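Local coordinates for protein YlmD (Geobacillus stearothermophilus, PDB 6T1B) that catalyses the zinc-dependent phosphorolysis of adenosine, inosine and S-methyl-5'-thioadenosine to the free base and the corresponding (methylthio)ribose 1-phosphate, and also deaminates adenosine, at residues D125-Y130 against E221-Q226; G140-G145 against G151-H156. All blocks are in the same frame, centred on the assembly; numbering follows the deposited sequence.

Interaction 1: D125-Y130 against E221-Q226; sequences DCVPIY and EANRLQ
N223 reaches from its helix toward strand 127-130 and presents one flat face of its amide to two branched aliphatic residues, I129 and V127. The main touch comes from I129, whose terminal methyl CD1 stands over that face, 3.3 Å from OD1 of N223. CG of N223 is 3.6 Å from CD1 of I129. CB of N223 lies 3.9 Å from CD1 of I129, so I129 covers the carbonyl half of the side chain. V127 meets the other half more loosely from the same side of the amide plane, its CG2 standing 4.2 Å from ND2 of N223. With CG1 of I129 anti to the carbonyl carbon (chi1 -50°) and the chain then extended (chi2 176°), CD1 is carried out to the N223 amide. The contact joins one face of a six-stranded mixed sheet to helix 219-229, which packs beside helix 153-163; A154 of that helix touches I129. Beta-branched residues suit such a strand, where alternate side chains, here V127 and I129, point to the helical layer. An asparagine buried among them needs its polar end answered: ND2 of N223 donates to the backbone O of L219, one turn earlier in the helix, and also bonds OG1 of T149. Those bonds probably turn one flat face of the amide to the I129 methyl. Away from this contact, R224 forms a salt bridge with E221 of the preceding turn: NH1 of R224 meets OE1 of E221 at 3.2 Å, on its syn side but tilted out of the carboxylate plane, while NH2 of R224 bonds OD1 of N234.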
ATOM      1  N   ASP A 125      -4.014   0.839  -8.080  1.00 10.35           N
ATOM      2  CA  ASP A 125      -4.356   2.255  -8.218  1.00 11.46           C
ATOM      3  C   ASP A 125      -4.378   2.909  -6.821  1.00 11.39           C
ATOM      4  O   ASP A 125      -3.979   4.058  -6.671  1.00 12.55           O
ATOM      5  CB  ASP A 125      -5.706   2.553  -8.861  1.00 11.34           C
ATOM      6  CG  ASP A 125      -5.700   2.487 -10.382  1.00 12.97           C
ATOM      7  OD1 ASP A 125      -6.821   2.480 -10.904  1.00 12.70           O
ATOM      8  OD2 ASP A 125      -4.628   2.490 -11.056  1.00 12.28           O
ATOM      9  N   CYS A 126      -4.861   2.201  -5.806  1.00 10.71           N
ATOM     10  CA  CYS A 126      -5.006   2.798  -4.477  1.00 12.34           C
ATOM     11  C   CYS A 126      -3.626   3.038  -3.885  1.00 11.43           C
ATOM     12  O   CYS A 126      -2.637   2.451  -4.305  1.00 11.79           O
ATOM     13  CB  CYS A 126      -5.851   1.895  -3.593  1.00 15.11           C
ATOM     14  SG  CYS A 126      -7.582   1.777  -4.139  1.00 20.09           S
ATOM     15  N   VAL A 127      -3.571   3.904  -2.888  1.00 10.92           N
ATOM     16  CA  VAL A 127      -2.288   4.323  -2.349  1.00 12.21           C
ATOM     17  C   VAL A 127      -1.719   3.314  -1.360  1.00  9.69           C
ATOM     18  O   VAL A 127      -2.351   3.024  -0.332  1.00 10.95           O
ATOM     19  CB  VAL A 127      -2.389   5.706  -1.673  1.00 12.19           C
ATOM     20  CG1 VAL A 127      -1.017   6.135  -1.182  1.00 15.58           C
ATOM     21  CG2 VAL A 127      -2.983   6.714  -2.622  1.00 14.89           C
ATOM     22  N   PRO A 128      -0.527   2.755  -1.628  1.00 10.52           N
ATOM     23  CA  PRO A 128       0.152   1.936  -0.609  1.00 10.02           C
ATOM     24  C   PRO A 128       0.974   2.840   0.297  1.00 12.01           C
ATOM     25  O   PRO A 128       1.831   3.602  -0.181  1.00 11.61           O
ATOM     26  CB  PRO A 128       1.030   0.991  -1.441  1.00 10.68           C
ATOM     27  CG  PRO A 128       1.336   1.739  -2.699  1.00 13.25           C
ATOM     28  CD  PRO A 128       0.260   2.819  -2.881  1.00 11.64           C
ATOM     29  N   ILE A 129       0.723   2.778   1.592  1.00 10.37           N
ATOM     30  CA  ILE A 129       1.413   3.634   2.552  1.00 10.36           C
ATOM     31  C   ILE A 129       2.256   2.726   3.441  1.00 10.32           C
ATOM     32  O   ILE A 129       1.719   1.894   4.182  1.00 10.50           O
ATOM     33  CB  ILE A 129       0.442   4.493   3.376  1.00 11.40           C
ATOM     34  CG1 ILE A 129      -0.572   5.233   2.513  1.00 12.08           C
ATOM     35  CG2 ILE A 129       1.271   5.499   4.176  1.00 12.64           C
ATOM     36  CD1 ILE A 129      -1.584   5.990   3.321  1.00 17.97           C
ATOM     37  N   TYR A 130       3.579   2.859   3.334  1.00 11.01           N
ATOM     38  CA  TYR A 130       4.523   2.066   4.094  1.00 11.20           C
ATOM     39  C   TYR A 130       5.020   2.888   5.278  1.00 10.98           C
ATOM     40  O   TYR A 130       5.395   4.052   5.113  1.00 11.70           O
ATOM     41  CB  TYR A 130       5.747   1.721   3.232  1.00 11.90           C
ATOM     42  CG  TYR A 130       5.496   0.989   1.912  1.00 11.18           C
ATOM     43  CD1 TYR A 130       4.934   1.646   0.823  1.00 12.39           C
ATOM     44  CD2 TYR A 130       5.893  -0.335   1.742  1.00 10.93           C
ATOM     45  CE1 TYR A 130       4.736   0.990  -0.391  1.00 12.07           C
ATOM     46  CE2 TYR A 130       5.703  -0.987   0.552  1.00 10.80           C
ATOM     47  CZ  TYR A 130       5.114  -0.322  -0.518  1.00 10.96           C
ATOM     48  OH  TYR A 130       4.948  -0.954  -1.741  1.00 11.37           O
ATOM     49  N   GLU A 221      -1.036  12.978  -2.221  1.00 15.42           N
ATOM     50  CA  GLU A 221      -0.896  14.215  -1.465  1.00 15.61           C
ATOM     51  C   GLU A 221      -1.926  14.296  -0.352  1.00 14.91           C
ATOM     52  O   GLU A 221      -1.640  14.829   0.720  1.00 17.13           O
ATOM     53  CB  GLU A 221      -0.992  15.419  -2.407  1.00 17.23           C
ATOM     54  CG  GLU A 221      -0.968  16.769  -1.713  1.00 21.18           C
ATOM     55  CD  GLU A 221       0.399  17.175  -1.147  1.00 22.77           C
ATOM     56  OE1 GLU A 221       1.344  16.355  -1.129  1.00 24.43           O
ATOM     57  OE2 GLU A 221       0.510  18.342  -0.733  1.00 28.47           O
ATOM     58  N   ALA A 222      -3.137  13.801  -0.582  1.00 14.29           N
ATOM     59  CA  ALA A 222      -4.127  13.796   0.487  1.00 15.76           C
ATOM     60  C   ALA A 222      -3.602  13.023   1.696  1.00 13.81           C
ATOM     61  O   ALA A 222      -3.750  13.466   2.843  1.00 15.81           O
ATOM     62  CB  ALA A 222      -5.434  13.187  -0.002  1.00 16.70           C
ATOM     63  N   ASN A 223      -2.988  11.878   1.449  1.00 13.78           N
ATOM     64  CA  ASN A 223      -2.453  11.072   2.542  1.00 13.59           C
ATOM     65  C   ASN A 223      -1.231  11.730   3.164  1.00 13.45           C
ATOM     66  O   ASN A 223      -1.089  11.737   4.389  1.00 14.06           O
ATOM     67  CB  ASN A 223      -2.182   9.667   2.039  1.00 13.36           C
ATOM     68  CG  ASN A 223      -3.431   8.844   2.049  1.00 12.91           C
ATOM     69  OD1 ASN A 223      -3.871   8.411   3.110  1.00 14.38           O
ATOM     70  ND2 ASN A 223      -4.074   8.710   0.895  1.00 13.86           N
ATOM     71  N   ARG A 224      -0.383  12.372   2.351  1.00 15.10           N
ATOM     72  CA  ARG A 224       0.740  13.110   2.909  1.00 15.34           C
ATOM     73  C   ARG A 224       0.251  14.194   3.857  1.00 15.08           C
ATOM     74  O   ARG A 224       0.791  14.365   4.958  1.00 15.68           O
ATOM     75  CB  ARG A 224       1.583  13.720   1.788  1.00 14.31           C
ATOM     76  CG  ARG A 224       2.731  14.578   2.273  1.00 20.87           C
ATOM     77  CD  ARG A 224       3.597  15.079   1.119  1.00 21.70           C
ATOM     78  NE  ARG A 224       4.472  16.128   1.602  1.00 23.61           N
ATOM     79  CZ  ARG A 224       4.137  17.409   1.653  1.00 22.22           C
ATOM     80  NH1 ARG A 224       2.948  17.822   1.233  1.00 28.00           N
ATOM     81  NH2 ARG A 224       4.995  18.295   2.143  1.00 28.59           N
ATOM     82  N   LEU A 225      -0.756  14.970   3.440  1.00 16.51           N
ATOM     83  CA  LEU A 225      -1.253  16.055   4.280  1.00 17.70           C
ATOM     84  C   LEU A 225      -1.817  15.517   5.586  1.00 17.08           C
ATOM     85  O   LEU A 225      -1.623  16.113   6.652  1.00 19.50           O
ATOM     86  CB  LEU A 225      -2.308  16.856   3.514  1.00 18.57           C
ATOM     87  CG  LEU A 225      -1.788  17.654   2.316  1.00 19.31           C
ATOM     88  CD1 LEU A 225      -2.962  18.158   1.479  1.00 22.44           C
ATOM     89  CD2 LEU A 225      -0.939  18.806   2.756  1.00 22.05           C
ATOM     90  N   GLN A 226      -2.504  14.371   5.527  1.00 17.57           N
ATOM     91  CA  GLN A 226      -3.009  13.761   6.752  1.00 18.67           C
ATOM     92  C   GLN A 226      -1.865  13.340   7.667  1.00 15.57           C
ATOM     93  O   GLN A 226      -1.944  13.523   8.881  1.00 18.54           O
ATOM     94  CB  GLN A 226      -3.893  12.558   6.446  1.00 16.77           C
ATOM     95  CG  GLN A 226      -5.276  12.937   5.942  1.00 16.87           C
ATOM     96  CD  GLN A 226      -6.162  11.719   5.721  1.00 20.08           C
ATOM     97  OE1 GLN A 226      -5.841  10.620   6.148  1.00 22.71           O
ATOM     98  NE2 GLN A 226      -7.303  11.931   5.075  1.00 22.41           N
TER

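Interaction 2: G140-G145 against G151-H156; sequences GLAHAG and GGIAGH. With NOS (inosine), chain B.
I153 packs its two branches against the CB methyls of two strand alanines. Its CD1 comes 4.0 Å from CB of A142, while its CG2 meets CB of A144 at 3.8 Å. CD1 of I153 also lies 3.7 Å from the backbone O of H143, so the isoleucine rests on strand 138-144 across three successive residues. Swinging CG1 anti to the backbone N (chi1 -166°) and extending the chain sends CD1 toward A142, leaving CG2 for A144. Alanine suits both strand positions because a methyl leaves room for the helix to come close, with CA atoms of A144 and I153 only 6.9 Å apart. Between the alanines, H143 points to the other side, toward the nucleoside. NE2 of its ring, a ligand of the catalytic zinc with H81 and C126, is 3.1 Å from O5' of inosine, and the ribose C5' is 3.4 Å from the same NE2. Beyond the first shell, D108 accepts a hydrogen bond from ND1 of H143, which probably fixes the ring's rotation and keeps NE2 turned to the metal. A leucine in place of H143 would probably leave the zinc short of a ligand and the D108 carboxylate without its ring N-H partner. G152, just before I153, has positive phi (75°), closes the preceding helix in a Schellman motif and is N-cap of the next. An active-site strand thus has alternating faces, metal and substrate on one and a helix on the other, at the zinc-dependent nucleoside site of the YfiH/LACC1 family.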
ATOM      1  N   GLY A 140       4.731  -1.024   9.108  1.00 11.37           N
ATOM      2  CA  GLY A 140       3.304  -1.028   8.858  1.00 10.60           C
ATOM      3  C   GLY A 140       3.031  -0.821   7.389  1.00 10.60           C
ATOM      4  O   GLY A 140       3.876  -0.297   6.646  1.00 10.70           O
ATOM      5  N   LEU A 141       1.818  -1.199   6.991  1.00  9.22           N
ATOM      6  CA  LEU A 141       1.422  -1.039   5.604  1.00 10.05           C
ATOM      7  C   LEU A 141      -0.079  -0.838   5.567  1.00  9.10           C
ATOM      8  O   LEU A 141      -0.844  -1.618   6.159  1.00  9.59           O
ATOM      9  CB  LEU A 141       1.823  -2.290   4.800  1.00  9.84           C
ATOM     10  CG  LEU A 141       1.522  -2.308   3.308  1.00 10.45           C
ATOM     11  CD1 LEU A 141       2.094  -1.128   2.566  1.00 11.39           C
ATOM     12  CD2 LEU A 141       2.054  -3.635   2.737  1.00 11.27           C
ATOM     13  N   ALA A 142      -0.516   0.186   4.842  1.00  9.85           N
ATOM     14  CA  ALA A 142      -1.928   0.514   4.719  1.00  9.74           C
ATOM     15  C   ALA A 142      -2.326   0.720   3.270  1.00 10.79           C
ATOM     16  O   ALA A 142      -1.522   1.165   2.446  1.00 10.85           O
ATOM     17  CB  ALA A 142      -2.274   1.774   5.532  1.00 11.19           C
ATOM     18  N   HIS A 143      -3.589   0.395   2.995  1.00  9.63           N
ATOM     19  CA  HIS A 143      -4.231   0.484   1.692  1.00 10.45           C
ATOM     20  C   HIS A 143      -5.224   1.632   1.770  1.00 10.58           C
ATOM     21  O   HIS A 143      -6.198   1.564   2.524  1.00 11.95           O
ATOM     22  CB  HIS A 143      -4.930  -0.861   1.443  1.00 10.79           C
ATOM     23  CG  HIS A 143      -5.996  -0.845   0.406  1.00 14.31           C
ATOM     24  ND1 HIS A 143      -7.332  -0.973   0.726  1.00 12.59           N
ATOM     25  CD2 HIS A 143      -5.938  -0.813  -0.950  1.00 14.87           C
ATOM     26  CE1 HIS A 143      -8.051  -0.977  -0.378  1.00 15.45           C
ATOM     27  NE2 HIS A 143      -7.229  -0.898  -1.417  1.00 16.16           N
ATOM     28  N   ALA A 144      -4.977   2.691   0.992  1.00 11.77           N
ATOM     29  CA  ALA A 144      -5.816   3.879   1.033  1.00 13.71           C
ATOM     30  C   ALA A 144      -6.309   4.263  -0.353  1.00 13.68           C
ATOM     31  O   ALA A 144      -5.617   4.954  -1.101  1.00 13.29           O
ATOM     32  CB  ALA A 144      -5.061   5.055   1.657  1.00 14.57           C
ATOM     33  N   GLY A 145      -7.526   3.855  -0.688  1.00 14.33           N
ATOM     34  CA  GLY A 145      -8.274   4.484  -1.749  1.00 15.00           C
ATOM     35  C   GLY A 145      -9.004   5.683  -1.197  1.00 15.64           C
ATOM     36  O   GLY A 145      -8.752   6.141  -0.080  1.00 14.55           O
ATOM     37  N   GLY A 151     -11.680   7.991   5.620  1.00 16.70           N
ATOM     38  CA  GLY A 151     -11.721   7.405   6.940  1.00 15.10           C
ATOM     39  C   GLY A 151     -10.511   7.667   7.793  1.00 16.82           C
ATOM     40  O   GLY A 151     -10.501   7.295   8.972  1.00 18.40           O
ATOM     41  N   GLY A 152      -9.493   8.312   7.228  1.00 15.45           N
ATOM     42  CA  GLY A 152      -8.314   8.657   7.996  1.00 16.45           C
ATOM     43  C   GLY A 152      -7.379   7.506   8.297  1.00 14.99           C
ATOM     44  O   GLY A 152      -6.728   7.501   9.348  1.00 14.32           O
ATOM     45  N   ILE A 153      -7.248   6.536   7.395  1.00 12.31           N
ATOM     46  CA  ILE A 153      -6.439   5.363   7.717  1.00 11.50           C
ATOM     47  C   ILE A 153      -4.987   5.739   7.996  1.00 13.36           C
ATOM     48  O   ILE A 153      -4.339   5.157   8.872  1.00 13.66           O
ATOM     49  CB  ILE A 153      -6.580   4.281   6.628  1.00 12.17           C
ATOM     50  CG1 ILE A 153      -6.027   2.972   7.159  1.00 12.09           C
ATOM     51  CG2 ILE A 153      -5.933   4.689   5.323  1.00 13.04           C
ATOM     52  CD1 ILE A 153      -6.232   1.773   6.263  1.00 12.29           C
ATOM     53  N   ALA A 154      -4.443   6.699   7.247  1.00 12.33           N
ATOM     54  CA  ALA A 154      -3.038   7.049   7.428  1.00 13.46           C
ATOM     55  C   ALA A 154      -2.788   7.582   8.834  1.00 14.08           C
ATOM     56  O   ALA A 154      -1.842   7.171   9.516  1.00 14.52           O
ATOM     57  CB  ALA A 154      -2.627   8.084   6.387  1.00 16.44           C
ATOM     58  N   GLY A 155      -3.615   8.524   9.284  1.00 15.10           N
ATOM     59  CA  GLY A 155      -3.457   9.047  10.627  1.00 15.98           C
ATOM     60  C   GLY A 155      -3.806   8.036  11.701  1.00 16.62           C
ATOM     61  O   GLY A 155      -3.299   8.118  12.827  1.00 17.52           O
ATOM     62  N   HIS A 156      -4.695   7.092  11.391  1.00 15.10           N
ATOM     63  CA  HIS A 156      -5.035   6.039  12.343  1.00 16.35           C
ATOM     64  C   HIS A 156      -3.816   5.175  12.649  1.00 13.84           C
ATOM     65  O   HIS A 156      -3.591   4.814  13.810  1.00 15.32           O
ATOM     66  CB  HIS A 156      -6.192   5.211  11.776  1.00 15.62           C
ATOM     67  CG  HIS A 156      -6.777   4.214  12.729  1.00 16.26           C
ATOM     68  ND1 HIS A 156      -6.984   4.475  14.067  1.00 26.11           N
ATOM     69  CD2 HIS A 156      -7.251   2.964  12.518  1.00 17.89           C
ATOM     70  CE1 HIS A 156      -7.526   3.414  14.642  1.00 23.48           C
ATOM     71  NE2 HIS A 156      -7.691   2.481  13.726  1.00 25.58           N
TER
HETATM   72  N9  NOS B 301      -8.560  -7.827  -3.986  1.00 28.56           N
HETATM   73  C4  NOS B 301      -7.774  -8.208  -2.963  1.00 26.01           C
HETATM   74  N3  NOS B 301      -7.452  -7.610  -1.646  1.00 25.85           N
HETATM   75  C2  NOS B 301      -6.584  -8.315  -0.745  1.00 25.92           C
HETATM   76  N1  NOS B 301      -6.018  -9.588  -1.094  1.00 25.76           N
HETATM   77  C6  NOS B 301      -6.291 -10.204  -2.336  1.00 23.83           C
HETATM   78  O6  NOS B 301      -5.776 -11.263  -2.573  1.00 19.81           O
HETATM   79  C5  NOS B 301      -7.224  -9.426  -3.285  1.00 24.18           C
HETATM   80  N7  NOS B 301      -7.624  -9.723  -4.482  1.00 21.97           N
HETATM   81  C8  NOS B 301      -8.445  -8.774  -4.924  1.00 27.12           C
HETATM   82  C5' NOS B 301      -7.244  -3.840  -3.055  1.00 40.47           C
HETATM   83  O5' NOS B 301      -6.687  -2.760  -3.799  1.00 41.78           O
HETATM   84  C4' NOS B 301      -8.536  -4.312  -3.670  1.00 38.12           C
HETATM   85  O4' NOS B 301      -8.289  -5.569  -4.340  1.00 35.88           O
HETATM   86  C1' NOS B 301      -9.253  -6.526  -3.953  1.00 33.55           C
HETATM   87  C2' NOS B 301      -9.801  -6.069  -2.605  1.00 36.43           C
HETATM   88  O2' NOS B 301     -11.139  -6.517  -2.435  1.00 37.52           O
HETATM   89  C3' NOS B 301      -9.696  -4.546  -2.701  1.00 38.34           C
HETATM   90  O3' NOS B 301     -10.903  -4.017  -3.276  1.00 39.57           O

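Running from the N terminus, after the earlier strands and helix 53-67, the chain enters strand 127-133, then turns back through the neighbouring antiparallel strand 138-144. Helix 146-150 follows, and helix 153-163 folds back on the strand just left, so interaction 2 closes a short loop. Much later helix 219-229 returns to strand 127-133, and interaction 1 closes a long loop with interaction 2 nested inside it. The two strands are hydrogen-bonded neighbours: I129 O lies 2.9 Å from A142 N. On the helical side A154 CB sits 3.5 Å from N223 OD1, joining both helices over one sheet, with H143 near the end of strand 138-144 and C126 just before strand 127-133 both binding the catalytic zinc.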